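Local coordinates for hypothetical protein PH1789 (Pyrococcus horikoshii, PDB 1WR2) that is of unknown function but carries an ATP-grasp domain, a two-lobed fold in which antiparallel sheets are flanked by helices, at residues Leu69-Asp73 / Ala74-Met78; Trp91-Ile94 / His95-Ala98. All coordinates share one frame; numbering follows the deposited sequence.

Contact 1 of 2, residues Leu69-Asp73 / Ala74-Met78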
loop_
_atom_site.group_PDB
_atom_site.type_symbol
_atom_site.label_atom_id
_atom_site.label_comp_id
_atom_site.label_asym_id
_atom_site.label_seq_id
_atom_site.Cartn_x
_atom_site.Cartn_y
_atom_site.Cartn_z
ATOM N N LEU A 69 -6.528 6.632 9.214
ATOM C CA LEU A 69 -6.059 6.155 7.920
ATOM C C LEU A 69 -4.762 6.843 7.474
ATOM O O LEU A 69 -3.891 6.214 6.877
ATOM C CB LEU A 69 -7.152 6.353 6.868
ATOM C CG LEU A 69 -8.496 5.675 7.164
ATOM C CD1 LEU A 69 -9.521 6.122 6.123
ATOM C CD2 LEU A 69 -8.343 4.155 7.160
ATOM N N HIS A 70 -4.637 8.135 7.761
ATOM C CA HIS A 70 -3.436 8.885 7.401
ATOM C C HIS A 70 -2.437 8.753 8.552
ATOM O O HIS A 70 -2.282 9.656 9.377
ATOM C CB HIS A 70 -3.781 10.356 7.165
ATOM C CG HIS A 70 -2.663 11.152 6.566
ATOM N ND1 HIS A 70 -2.751 12.510 6.347
ATOM C CD2 HIS A 70 -1.439 10.778 6.122
ATOM C CE1 HIS A 70 -1.631 12.939 5.793
ATOM N NE2 HIS A 70 -0.817 11.908 5.646
ATOM N N LYS A 71 -1.763 7.609 8.594
ATOM C CA LYS A 71 -0.801 7.305 9.646
ATOM C C LYS A 71 0.296 8.343 9.887
ATOM O O LYS A 71 0.586 8.669 11.036
ATOM C CB LYS A 71 -0.176 5.930 9.379
ATOM C CG LYS A 71 -1.192 4.784 9.394
ATOM C CD LYS A 71 -0.526 3.417 9.221
ATOM C CE LYS A 71 0.084 3.253 7.834
ATOM N NZ LYS A 71 -0.957 3.131 6.772
ATOM N N SER A 72 0.911 8.862 8.826
ATOM C CA SER A 72 1.977 9.854 8.999
ATOM C C SER A 72 1.457 11.129 9.662
ATOM O O SER A 72 2.141 11.748 10.479
ATOM C CB SER A 72 2.616 10.205 7.651
ATOM O OG SER A 72 1.690 10.862 6.805
ATOM N N ASP A 73 0.239 11.516 9.306
ATOM C CA ASP A 73 -0.378 12.712 9.862
ATOM C C ASP A 73 -0.545 12.565 11.378
ATOM O O ASP A 73 -0.258 13.494 12.135
ATOM C CB ASP A 73 -1.741 12.942 9.196
ATOM C CG ASP A 73 -2.270 14.351 9.398
ATOM O OD1 ASP A 73 -1.563 15.318 9.032
ATOM O OD2 ASP A 73 -3.400 14.489 9.914
ATOM N N ALA A 74 -0.998 11.390 11.811
ATOM C CA ALA A 74 -1.218 11.107 13.229
ATOM C C ALA A 74 0.057 10.699 13.956
ATOM O O ALA A 74 0.103 10.667 15.188
ATOM C CB ALA A 74 -2.266 10.015 13.380
ATOM N N LYS A 75 1.090 10.375 13.188
ATOM C CA LYS A 75 2.361 9.963 13.764
ATOM C C LYS A 75 2.214 8.653 14.539
ATOM O O LYS A 75 2.672 8.526 15.676
ATOM C CB LYS A 75 2.904 11.075 14.668
ATOM C CG LYS A 75 3.306 12.322 13.887
ATOM C CD LYS A 75 3.106 13.594 14.688
ATOM C CE LYS A 75 3.926 13.607 15.966
ATOM N NZ LYS A 75 3.672 14.864 16.724
ATOM N N VAL A 76 1.555 7.684 13.914
ATOM C CA VAL A 76 1.364 6.377 14.526
ATOM C C VAL A 76 2.206 5.321 13.804
ATOM O O VAL A 76 1.965 4.123 13.949
ATOM C CB VAL A 76 -0.129 5.947 14.531
ATOM C CG1 VAL A 76 -0.933 6.920 15.365
ATOM C CG2 VAL A 76 -0.681 5.885 13.115
ATOM N N VAL A 77 3.181 5.781 13.018
ATOM C CA VAL A 77 4.103 4.896 12.291
ATOM C C VAL A 77 5.521 5.218 12.764
ATOM O O VAL A 77 5.959 6.359 12.655
ATOM C CB VAL A 77 4.046 5.121 10.753
ATOM C CG1 VAL A 77 5.222 4.409 10.066
ATOM C CG2 VAL A 77 2.740 4.593 10.197
ATOM N N MET A 78 6.227 4.225 13.304
ATOM C CA MET A 78 7.600 4.422 13.780
ATOM C C MET A 78 8.555 3.507 13.011
ATOM O O MET A 78 8.332 2.298 12.904
ATOM C CB MET A 78 7.693 4.150 15.285
ATOM C CG MET A 78 7.008 5.203 16.157
ATOM S SD MET A 78 7.758 6.857 15.994
ATOM C CE MET A 78 6.640 7.835 17.001
#
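The imidazole of H70 has D73 CB over one face, about 3.0 Å above the plane and set toward the rim, while the backbone O of H70 takes the N-H of A74 in the first bond of a very short helix. The segment is a worked example of how such a helix starts and stops: H70 stands at the N-cap, and a Schellman motif ends the helix just before strand 77-81 of the ATP-grasp domain. Its longer bond runs from V76 N to K71 O (3.2 Å) and is nearly straight at the hydrogen, 167°. The inner one, from K75 N to S72 O, is weak, as is the bond from K75 N to K71 O. K75, the C-prime residue, makes the reversal possible with its positive phi of 64°.

The side chain of K71 lies across both valines that follow the turn. It crosses V76 at about a right angle, K71 CB meeting V76 CG2 at 3.8 Å, and runs obliquely past V77. Bends at chi3 (-67°) and chi4 then carry NZ away to salt bridges with E22 and D229, leaving the aliphatic part for the valines. V77 CG2 touches K71 CD at 3.6 Å. The contact of V77 CG2 with K71 CB, at 3.3 Å, is tighter than usual for two carbons.

Contact 2 of 2, residues Trp91-Ile94 / His95-Ala98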
loop_
_atom_site.group_PDB
_atom_site.type_symbol
_atom_site.label_atom_id
_atom_site.label_comp_id
_atom_site.label_asym_id
_atom_site.label_seq_id
_atom_site.Cartn_x
_atom_site.Cartn_y
_atom_site.Cartn_z
ATOM N N TRP A 91 6.035 1.463 20.920
ATOM C CA TRP A 91 4.707 0.887 21.007
ATOM C C TRP A 91 3.861 1.833 21.864
ATOM O O TRP A 91 2.700 2.101 21.555
ATOM C CB TRP A 91 4.772 -0.503 21.644
ATOM C CG TRP A 91 3.422 -1.074 21.971
ATOM C CD1 TRP A 91 2.605 -0.718 23.011
ATOM C CD2 TRP A 91 2.709 -2.063 21.224
ATOM N NE1 TRP A 91 1.429 -1.424 22.951
ATOM C CE2 TRP A 91 1.467 -2.256 21.863
ATOM C CE3 TRP A 91 2.999 -2.804 20.070
ATOM C CZ2 TRP A 91 0.513 -3.159 21.389
ATOM C CZ3 TRP A 91 2.048 -3.704 19.599
ATOM C CH2 TRP A 91 0.822 -3.871 20.259
ATOM N N GLU A 92 4.456 2.349 22.936
ATOM C CA GLU A 92 3.748 3.274 23.817
ATOM C C GLU A 92 3.491 4.592 23.093
ATOM O O GLU A 92 2.408 5.163 23.185
ATOM C CB GLU A 92 4.565 3.540 25.091
ATOM C CG GLU A 92 4.614 2.372 26.074
ATOM C CD GLU A 92 5.386 2.709 27.346
ATOM O OE1 GLU A 92 6.601 3.002 27.247
ATOM O OE2 GLU A 92 4.780 2.682 28.444
ATOM N N GLU A 93 4.497 5.074 22.371
ATOM C CA GLU A 93 4.373 6.322 21.638
ATOM C C GLU A 93 3.214 6.360 20.655
ATOM O O GLU A 93 2.373 7.263 20.720
ATOM C CB GLU A 93 5.651 6.618 20.866
ATOM C CG GLU A 93 6.753 7.207 21.689
ATOM C CD GLU A 93 7.749 7.921 20.821
ATOM O OE1 GLU A 93 7.307 8.748 19.992
ATOM O OE2 GLU A 93 8.961 7.661 20.965
ATOM N N ILE A 94 3.167 5.391 19.742
ATOM C CA ILE A 94 2.113 5.377 18.735
ATOM C C ILE A 94 0.728 5.323 19.344
ATOM O O ILE A 94 -0.208 5.905 18.801
ATOM C CB ILE A 94 2.280 4.219 17.714
ATOM C CG1 ILE A 94 2.199 2.863 18.415
ATOM C CG2 ILE A 94 3.599 4.384 16.963
ATOM C CD1 ILE A 94 2.335 1.681 17.463
ATOM N N HIS A 95 0.585 4.638 20.474
ATOM C CA HIS A 95 -0.723 4.577 21.112
ATOM C C HIS A 95 -1.082 5.943 21.693
ATOM O O HIS A 95 -2.243 6.341 21.672
ATOM C CB HIS A 95 -0.755 3.504 22.200
ATOM C CG HIS A 95 -1.013 2.125 21.673
ATOM N ND1 HIS A 95 -0.016 1.319 21.163
ATOM C CD2 HIS A 95 -2.164 1.420 21.552
ATOM C CE1 HIS A 95 -0.541 0.180 20.751
ATOM N NE2 HIS A 95 -1.843 0.215 20.976
ATOM N N GLU A 96 -0.078 6.653 22.200
ATOM C CA GLU A 96 -0.287 7.980 22.767
ATOM C C GLU A 96 -0.665 8.921 21.635
ATOM O O GLU A 96 -1.618 9.685 21.746
ATOM C CB GLU A 96 0.991 8.494 23.441
ATOM C CG GLU A 96 1.541 7.586 24.540
ATOM C CD GLU A 96 2.877 8.077 25.094
ATOM O OE1 GLU A 96 3.680 8.629 24.310
ATOM O OE2 GLU A 96 3.133 7.901 26.303
ATOM N N ASN A 97 0.087 8.852 20.542
ATOM C CA ASN A 97 -0.162 9.703 19.391
ATOM C C ASN A 97 -1.542 9.471 18.813
ATOM O O ASN A 97 -2.186 10.403 18.340
ATOM C CB ASN A 97 0.904 9.474 18.316
ATOM C CG ASN A 97 2.284 9.886 18.781
ATOM O OD1 ASN A 97 2.446 10.389 19.895
ATOM N ND2 ASN A 97 3.289 9.676 17.936
ATOM N N ALA A 98 -1.997 8.226 18.855
ATOM C CA ALA A 98 -3.312 7.888 18.338
ATOM C C ALA A 98 -4.388 8.432 19.276
ATOM O O ALA A 98 -5.476 8.806 18.843
ATOM C CB ALA A 98 -3.448 6.380 18.215
HETATM O O HOH W 1 6.473 10.824 18.413
#
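Helix 84-101, which packs on the four-stranded antiparallel sheet of this ATP-grasp protein, illustrates in this part how side chains interact one helical turn apart. W91 and H95 form an oblique aromatic pair. H95 CE1 sits over one face of the indole, offset toward the rim, and comes within 3.3 Å of W91 CE2. The five-membered ring of W91 and the imidazole have centroids 4.4 Å apart and planes inclined at 31°. A chi1 of 171° sets the indole of W91 beside its own carbonyl carbon, the side from which H95 is reached.

The same imidazole is tied to the backbone beneath it. H95 ND1 donates to W91 O at 2.9 Å, and that oxygen lies close to the ring plane, so the bond limits rotation of the ring. W91 O thereby serves two N-H groups, since H95 N also reaches it, though weakly, at 3.5 Å. The backbone bonds that follow, E96 N to E92 O, N97 N to E93 O (2.8 Å) and A98 N to I94 O, continue the helical ladder. A water gives a hydrogen bond to E93 OE1 (2.7 Å) and weakly accepts one from N97 ND2, whose stronger partner is K75 O; E93 OE2 has K90 as its salt-bridge partner.

W91, I94 and H95 all reach V110 of strand 109-114, whereas E92 and E96 are exposed, so this part of the helix is amphipathic in character. The donation to W91 O implies a proton on ND1 of H95, and the bond helps hold the imidazole in the plane that brings CE1 over the indole.

Contacts 1 and 2, with centres about 10 Å apart, lie one after the other in the chain, joined through strand 77-81 and helix 84-101. Both are partly buried, but contact 2 sits farther from the centre of the chain. Contact 1 is a helix terminus, where irregular backbone bonds and a lysine with buried carbons and a paired charge predominate; contact 2 is the middle of a regular helix, with a partly exposed aromatic pair leaning on V110 of strand 109-114 and carboxylates outward. They meet directly: K75 O and N97 ND2, 2.6 Å apart, probably share a hydrogen bond, and M78 packs on E93 and I94, seating the helix against the edge strand.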